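Local coordinates for endonuclease MutS2 (Deinococcus radiodurans, PDB 4OD6), which is the Smr-domain part of a MutS-family nuclease that probably also senses collided ribosomes and splits them by an ATP-driven change of shape, at residues A[15-20]-A[44-49]; A[31-36]-A[65-70]; A[69-74]-A[82-87]. One frame throughout, in Å; residues are numbered along the deposited sequence. Where two conformers were deposited one is given.

Interaction 1 of 3, residues A[15-20]-A[44-49]; sequences QLRGLS and RVVHGK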
# COMPACT_ATOMS: atom_id res chain seq x y z
N GLN A 15 -2.64 3.73 -6.99
CA GLN A 15 -2.73 2.79 -8.12
C GLN A 15 -1.34 2.38 -8.57
O GLN A 15 -0.61 3.12 -9.16
CB GLN A 15 -3.51 3.45 -9.28
CG GLN A 15 -4.91 3.90 -8.92
CD GLN A 15 -5.86 2.77 -8.73
OE1 GLN A 15 -5.62 1.63 -9.11
NE2 GLN A 15 -6.98 3.07 -8.12
N LEU A 16 -0.98 1.16 -8.26
CA LEU A 16 0.37 0.69 -8.54
C LEU A 16 0.31 -0.50 -9.62
O LEU A 16 1.37 -0.96 -10.01
CB LEU A 16 1.03 0.13 -7.30
CG LEU A 16 1.22 1.16 -6.18
CD1 LEU A 16 1.95 0.59 -4.98
CD2 LEU A 16 1.93 2.39 -6.68
N ARG A 17 -0.83 -0.96 -10.11
CA ARG A 17 -0.84 -2.07 -11.06
C ARG A 17 -0.07 -1.70 -12.30
O ARG A 17 -0.06 -0.61 -12.74
CB ARG A 17 -2.28 -2.40 -11.45
CG ARG A 17 -3.15 -3.00 -10.36
CD ARG A 17 -4.60 -3.04 -10.81
NE ARG A 17 -5.28 -1.80 -10.60
CZ ARG A 17 -6.61 -1.69 -10.53
NH1 ARG A 17 -7.35 -2.79 -10.61
NH2 ARG A 17 -7.20 -0.51 -10.31
N GLY A 18 0.73 -2.63 -12.76
CA GLY A 18 1.56 -2.55 -14.01
C GLY A 18 2.91 -1.94 -13.79
O GLY A 18 3.71 -1.94 -14.70
N LEU A 19 3.17 -1.46 -12.57
CA LEU A 19 4.51 -1.00 -12.22
C LEU A 19 5.50 -2.14 -11.93
O LEU A 19 5.13 -3.20 -11.51
CB LEU A 19 4.45 -0.05 -11.03
CG LEU A 19 3.73 1.26 -11.25
CD1 LEU A 19 3.79 2.13 -10.01
CD2 LEU A 19 4.25 2.00 -12.46
N SER A 20 6.78 -1.85 -12.14
CA SER A 20 7.83 -2.73 -11.68
C SER A 20 7.89 -2.70 -10.15
O SER A 20 7.37 -1.78 -9.51
CB SER A 20 9.18 -2.29 -12.22
OG SER A 20 9.60 -1.08 -11.61
N ARG A 44 -5.10 2.89 0.84
CA ARG A 44 -5.44 1.70 0.07
C ARG A 44 -4.47 1.58 -1.10
O ARG A 44 -4.45 2.41 -2.00
CB ARG A 44 -6.87 1.73 -0.49
CG ARG A 44 -7.93 1.35 0.49
CD ARG A 44 -9.32 1.50 -0.11
NE ARG A 44 -9.55 0.82 -1.38
CZ ARG A 44 -9.98 -0.43 -1.52
NH1 ARG A 44 -10.21 -1.18 -0.49
NH2 ARG A 44 -10.15 -0.87 -2.74
N VAL A 45 -3.66 0.54 -1.06
CA VAL A 45 -2.64 0.29 -2.07
C VAL A 45 -3.17 -0.78 -3.01
O VAL A 45 -3.23 -1.94 -2.70
CB VAL A 45 -1.32 -0.16 -1.42
CG1 VAL A 45 -0.23 -0.35 -2.46
CG2 VAL A 45 -0.89 0.85 -0.37
N VAL A 46 -3.53 -0.31 -4.19
CA VAL A 46 -4.10 -1.12 -5.25
C VAL A 46 -3.00 -1.66 -6.14
O VAL A 46 -2.59 -1.02 -7.09
CB VAL A 46 -5.18 -0.33 -6.06
CG1 VAL A 46 -5.89 -1.26 -7.04
CG2 VAL A 46 -6.16 0.32 -5.08
N HIS A 47 -2.53 -2.87 -5.81
CA HIS A 47 -1.45 -3.51 -6.56
C HIS A 47 -1.89 -4.65 -7.46
O HIS A 47 -1.14 -5.06 -8.27
CB HIS A 47 -0.30 -3.99 -5.65
CG HIS A 47 -0.76 -4.71 -4.43
ND1 HIS A 47 -1.46 -5.90 -4.48
CD2 HIS A 47 -0.70 -4.37 -3.13
CE1 HIS A 47 -1.77 -6.26 -3.26
NE2 HIS A 47 -1.34 -5.34 -2.42
N GLY A 48 -3.09 -5.16 -7.27
CA GLY A 48 -3.58 -6.26 -8.07
C GLY A 48 -3.10 -7.59 -7.53
O GLY A 48 -2.23 -7.65 -6.67
N LYS A 49 -3.67 -8.67 -8.05
CA LYS A 49 -3.28 -10.01 -7.61
C LYS A 49 -2.21 -10.68 -8.48
O LYS A 49 -1.17 -11.08 -7.95
CB LYS A 49 -4.52 -10.91 -7.55
CG LYS A 49 -5.57 -10.46 -6.55
CD LYS A 49 -6.76 -11.40 -6.51
CE LYS A 49 -7.84 -10.89 -5.57
NZ LYS A 49 -9.08 -11.72 -5.62

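Interaction 2 of 3, residues A[31-36]-A[65-70]; sequences AIAEAR and DKNVES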
# COMPACT_ATOMS: atom_id res chain seq x y z
N ALA A 31 4.15 7.90 -1.09
CA ALA A 31 2.76 8.06 -0.67
C ALA A 31 2.62 7.98 0.82
O ALA A 31 1.83 8.68 1.40
CB ALA A 31 1.86 7.04 -1.35
N ILE A 32 3.34 7.06 1.45
CA ILE A 32 3.29 6.90 2.89
C ILE A 32 3.88 8.11 3.57
O ILE A 32 3.33 8.58 4.53
CB ILE A 32 3.99 5.60 3.33
CG1 ILE A 32 3.19 4.40 2.84
CG2 ILE A 32 4.16 5.55 4.84
CD1 ILE A 32 3.88 3.07 3.03
N ALA A 33 4.98 8.62 3.07
CA ALA A 33 5.62 9.81 3.66
C ALA A 33 4.66 10.99 3.58
O ALA A 33 4.51 11.76 4.49
CB ALA A 33 6.95 10.12 2.95
N GLU A 34 3.97 11.11 2.46
CA GLU A 34 3.01 12.17 2.27
C GLU A 34 1.87 12.03 3.26
O GLU A 34 1.50 12.98 3.90
CB GLU A 34 2.47 12.17 0.83
CG GLU A 34 1.35 13.16 0.55
CD GLU A 34 0.67 12.91 -0.78
OE1 GLU A 34 -0.17 12.03 -0.84
OE2 GLU A 34 0.99 13.59 -1.73
N ALA A 35 1.35 10.81 3.39
CA ALA A 35 0.25 10.55 4.31
C ALA A 35 0.63 10.87 5.78
O ALA A 35 -0.18 11.42 6.51
CB ALA A 35 -0.24 9.11 4.19
N ARG A 36 1.85 10.52 6.17
CA ARG A 36 2.33 10.79 7.51
C ARG A 36 2.36 12.31 7.71
O ARG A 36 1.88 12.80 8.71
CB ARG A 36 3.73 10.20 7.72
CG ARG A 36 4.39 10.39 9.10
CD ARG A 36 4.00 9.26 10.02
NE ARG A 36 4.25 9.51 11.45
CZ ARG A 36 5.36 9.17 12.09
NH1 ARG A 36 6.38 8.65 11.47
NH2 ARG A 36 5.44 9.44 13.38
N ASP A 65 9.09 0.05 6.85
CA ASP A 65 8.90 1.44 6.52
C ASP A 65 8.72 2.21 7.92
O ASP A 65 7.82 1.84 8.68
CB ASP A 65 7.71 1.67 5.58
CG ASP A 65 7.43 3.17 5.29
OD1 ASP A 65 7.19 3.93 6.20
OD2 ASP A 65 7.43 3.54 4.10
N LYS A 66 9.45 3.27 8.21
CA LYS A 66 9.42 3.93 9.54
C LYS A 66 8.08 4.54 9.93
O LYS A 66 7.84 4.92 11.06
CB LYS A 66 10.51 5.01 9.61
CG LYS A 66 10.26 6.21 8.72
CD LYS A 66 11.40 7.21 8.74
CE LYS A 66 10.95 8.58 8.27
NZ LYS A 66 9.85 9.13 9.11
N ASN A 67 7.25 4.75 8.92
CA ASN A 67 6.01 5.54 8.99
C ASN A 67 4.76 4.68 9.16
O ASN A 67 3.66 5.20 9.34
CB ASN A 67 5.85 6.40 7.74
CG ASN A 67 6.83 7.55 7.69
OD1 ASN A 67 7.12 8.18 8.70
ND2 ASN A 67 7.34 7.84 6.50
N VAL A 68 4.93 3.37 9.09
CA VAL A 68 3.82 2.44 9.07
C VAL A 68 3.53 1.86 10.44
O VAL A 68 4.44 1.37 11.11
CB VAL A 68 4.11 1.31 8.08
CG1 VAL A 68 3.09 0.20 8.18
CG2 VAL A 68 4.16 1.86 6.65
N GLU A 69 2.27 1.95 10.84
CA GLU A 69 1.82 1.32 12.07
C GLU A 69 1.50 -0.13 11.86
O GLU A 69 1.89 -0.97 12.62
CB GLU A 69 0.62 2.07 12.64
CG GLU A 69 0.15 1.63 14.01
CD GLU A 69 -0.78 2.65 14.68
OE1 GLU A 69 -0.67 3.85 14.42
OE2 GLU A 69 -1.61 2.25 15.49
N SER A 70 0.74 -0.42 10.83
CA SER A 70 0.39 -1.80 10.49
C SER A 70 -0.12 -1.86 9.06
O SER A 70 -0.35 -0.86 8.46
CB SER A 70 -0.65 -2.37 11.46
OG SER A 70 -1.85 -1.68 11.35

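Interaction 3 of 3, residues A[69-74]-A[82-87]; sequences ESFHDA and GVTIVN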
# COMPACT_ATOMS: atom_id res chain seq x y z
N GLU A 69 2.27 1.95 10.84
CA GLU A 69 1.82 1.32 12.07
C GLU A 69 1.50 -0.13 11.86
O GLU A 69 1.89 -0.97 12.62
CB GLU A 69 0.62 2.07 12.64
CG GLU A 69 0.15 1.63 14.01
CD GLU A 69 -0.78 2.65 14.68
OE1 GLU A 69 -0.67 3.85 14.42
OE2 GLU A 69 -1.61 2.25 15.49
N SER A 70 0.74 -0.42 10.83
CA SER A 70 0.39 -1.80 10.49
C SER A 70 -0.12 -1.86 9.06
O SER A 70 -0.35 -0.86 8.46
CB SER A 70 -0.65 -2.37 11.46
OG SER A 70 -1.85 -1.68 11.35
N PHE A 71 -0.24 -3.05 8.52
CA PHE A 71 -0.80 -3.29 7.19
C PHE A 71 -1.44 -4.66 7.12
O PHE A 71 -1.10 -5.56 7.89
CB PHE A 71 0.30 -3.13 6.13
CG PHE A 71 1.42 -4.10 6.26
CD1 PHE A 71 2.52 -3.82 7.05
CD2 PHE A 71 1.40 -5.28 5.58
CE1 PHE A 71 3.54 -4.73 7.18
CE2 PHE A 71 2.43 -6.16 5.70
CZ PHE A 71 3.49 -5.88 6.47
N HIS A 72 -2.40 -4.82 6.22
CA HIS A 72 -3.12 -6.07 6.03
C HIS A 72 -3.89 -6.04 4.73
O HIS A 72 -4.08 -5.02 4.13
CB HIS A 72 -4.07 -6.34 7.19
CG HIS A 72 -5.01 -5.22 7.46
ND1 HIS A 72 -6.16 -4.99 6.73
CD2 HIS A 72 -4.96 -4.24 8.39
CE1 HIS A 72 -6.77 -3.93 7.21
NE2 HIS A 72 -6.06 -3.46 8.21
N ASP A 73 -4.38 -7.21 4.33
CA ASP A 73 -5.22 -7.35 3.16
C ASP A 73 -6.49 -6.59 3.36
O ASP A 73 -6.97 -6.44 4.45
CB ASP A 73 -5.65 -8.81 2.97
CG ASP A 73 -4.51 -9.73 2.71
OD1 ASP A 73 -3.59 -9.37 2.07
OD2 ASP A 73 -4.58 -10.91 3.13
N ALA A 74 -7.04 -6.10 2.27
CA ALA A 74 -8.37 -5.57 2.30
C ALA A 74 -9.37 -6.70 2.53
O ALA A 74 -9.08 -7.81 2.29
CB ALA A 74 -8.69 -4.85 1.00
N GLY A 82 -5.73 -8.21 -3.60
CA GLY A 82 -5.22 -7.29 -4.58
C GLY A 82 -5.05 -5.86 -4.06
O GLY A 82 -4.59 -5.01 -4.75
N VAL A 83 -5.46 -5.66 -2.82
CA VAL A 83 -5.32 -4.37 -2.17
C VAL A 83 -4.72 -4.57 -0.79
O VAL A 83 -5.14 -5.42 -0.01
CB VAL A 83 -6.67 -3.66 -2.05
CG1 VAL A 83 -6.52 -2.32 -1.35
CG2 VAL A 83 -7.34 -3.53 -3.42
N THR A 84 -3.73 -3.77 -0.48
CA THR A 84 -3.14 -3.75 0.86
C THR A 84 -3.53 -2.45 1.57
O THR A 84 -3.36 -1.39 1.06
CB THR A 84 -1.57 -3.88 0.84
OG1 THR A 84 -1.20 -5.16 0.34
CG2 THR A 84 -0.99 -3.74 2.21
N ILE A 85 -4.07 -2.58 2.77
CA ILE A 85 -4.42 -1.45 3.61
C ILE A 85 -3.22 -1.11 4.46
O ILE A 85 -2.65 -1.99 5.11
CB ILE A 85 -5.59 -1.81 4.57
CG1 ILE A 85 -6.80 -2.35 3.77
CG2 ILE A 85 -6.04 -0.63 5.40
CD1 ILE A 85 -7.33 -1.38 2.76
N VAL A 86 -2.84 0.15 4.43
CA VAL A 86 -1.71 0.62 5.22
C VAL A 86 -2.23 1.62 6.25
O VAL A 86 -2.78 2.66 5.92
CB VAL A 86 -0.63 1.26 4.32
CG1 VAL A 86 0.53 1.76 5.18
CG2 VAL A 86 -0.12 0.26 3.27
N ASN A 87 -2.05 1.28 7.53
CA ASN A 87 -2.30 2.17 8.66
C ASN A 87 -1.03 2.92 8.97
O ASN A 87 -0.02 2.33 9.29
CB ASN A 87 -2.79 1.37 9.86
CG ASN A 87 -4.04 0.60 9.52
OD1 ASN A 87 -5.03 1.19 9.13
ND2 ASN A 87 -3.98 -0.72 9.63
O HOH W 1 -7.20 -1.66 9.75
O HOH W 2 -1.44 -7.41 2.02

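Interaction 1 of 3, residues A[15-20]-A[44-49]
Gln15 pairs with Val46 in a single parallel bridge (CA to CA 5.0 Å), and both side chains leave the sheet on the same face, side by side. The Gln15 chain is bent at chi2 (-72°), which folds the amide back over the valine: Gln15 OE1 lies 3.6 Å from Val46 CG1. At Leu16 the backbone supplies the one clear hydrogen bond between the segments, Leu16 N to Val46 O, 3.0 Å and 165° at the hydrogen. The Leu16 side chain meets Val45 instead, Leu16 CD1 to Val45 CG1 at 3.5 Å, tighter than usual for two methyls; Leu58 of helix 53-62 lies against the same leucine. Arg17, modelled in two conformers, bends at chi3 and crosses Val46 in the one described. Val46 CG1 sits 3.4 Å above the Arg17 guanidinium plane, displaced toward its rim, while Arg17 NH2 donates to Gln15 OE1 (2.9 Å). Nearer the backbone, Arg17 CG lies 3.6 Å from His47 O and also packs by Gly48 N. Leu16 to Leu19 then form a type II turn with Gly18 at its positive-phi position, and Ser20 N-caps helix 21-38. The chemistry is divided: backbone pairing and buried leucine-valine packing join the end of strand 13-15 and the loop after it to strand 43-46, whereas the exposed Gln15-Arg17 bond over Val46 depends on one arginine conformer and is less certain.

Interaction 2 of 3, residues A[31-36]-A[65-70]
Ile32 lays its CG2 methyl against CB of Asn67 at 3.5 Å, and Ile32 CD1 reaches Val68 CG2 at 3.8 Å. A chi1 of -67° sends CG2, anti to the backbone N, toward Asn67 and Asp65, and the chain through CG1 carries CD1 to Val68 and to the Asp65 carboxylate. That carboxylate meets the isoleucine tip to tip, Asp65 OD2 lying 3.7 Å from Ile32 CD1. It has polar partners of its own, among them a weak hydrogen bond between OD2 and Tyr61 OH.

One helical turn after Ile32, Arg36 crosses Asn67 obliquely. Its CG is anti to the backbone N, and the bend at chi2 brings the aliphatic part past the amide oxygen before NH1 closes on it. The bond from Arg36 NH1 to Asn67 OD1 is 2.9 Å with 155° at the hydrogen; OD1 lies almost in the guanidinium plane, and the donor sits in the amide plane on a lone pair, although the two planes are turned 71° apart. Lys66 NZ grips Asn67 OD1 as well, at 2.9 Å, but tilted out of the amide plane. Two cationic donors therefore converge on one neutral oxygen, Arg36 NH1 and Lys66 NZ being 4.2 Å apart, which would be expected to polarise the amide. The amide's other end, ND2, faces Ala33.

Asp65 OD1 takes the backbone N-H of Asn67 (Asn67 N to Asp65 OD1 2.8 Å), which defines an Asx turn, superposed on a type I turn from Asp65 to Val68. Together they make the turn that follows helix 53-62 and leads into edge strand 68-73, packed against helix 21-38 in the two-layer alpha/beta sandwich of the Smr domain.

Interaction 3 of 3, residues A[69-74]-A[82-87]
Asn87 O accepts two backbone N-H groups, Glu69 N (2.8 Å) and Ser70 N (3.2 Å). Two consecutive residues facing one partner make this a classic beta bulge, and regular antiparallel pairing follows it. Ser70 O takes Asn87 N, His72 and Ile85 exchange a pair of bonds, of which Ile85 N to His72 O is the shorter at 2.8 Å, and Ala74 N closes the ladder on Val83 O. Between the hydrogen-bonded pairs, Phe71 faces Val86 in a non-hydrogen-bonded pair, with a CA-H contact to Ile85 O.

The side chains of Ser70, His72, Ile85 and Asn87 share one face. Asn87 ND2 donates to Ser70 OG at 2.9 Å; chi1 of 65° sets OG between the serine's backbone N and carbonyl carbon, where ND2 meets it, somewhat out of the amide plane. His72 ND1 gives its hydrogen to Asp73 O in a nearly straight bond (175°). The acceptor lies in the ring plane while ND1 approaches from above the carbonyl plane, and the bond holds the ring's rotation. The far edge of the imidazole meets a water at NE2, also weakly bound by Asn87 ND2. Ile85 CB sits over one face of the His72 ring, 4.0 Å from its centroid and 28° off the normal, a CH-pi contact.

Farther along, Ala74 CB packs on Val83 CB at 3.8 Å and more loosely on Ile85 CD1. Toward the helices, the Phe71 side chain leads away from the hairpin to Arg59 and Leu62. At the non-hydrogen-bonded pair of Asp73 and Thr84, whose side chains diverge, a second water bridges Asp73 OD1 and Thr84 OG1; the carboxylate also pairs with Arg55 and the hydroxyl with His47 NE2. The hairpin thus has unlike faces: a polar row of Ser70, His72 and Asn87 with Ile85 packed among them on one, and apolar packing at Phe71 and Val86 on the other.

How the interactions relate
All three contacts belong to the Smr domain and reach its one mixed sheet, ordered 13-15, 43-46, 83-88, 68-73. Interaction 1 joins the first two strands, interaction 3 the last two; their centres are 13 Å apart, and strands 43-46 and 83-88 meet between them through Val45 N with Thr84 O. Interaction 2 lies across the chain's centre from interaction 1, about 17 Å between centres, where helix 21-38 meets the start of strand 68-73. It shares Glu69 and Ser70 with interaction 3. Along the chain interactions 1 and 2 interlock, and interaction 3 begins where 2 ends, so pairing and helix packing tie early and late segments into one compact unit.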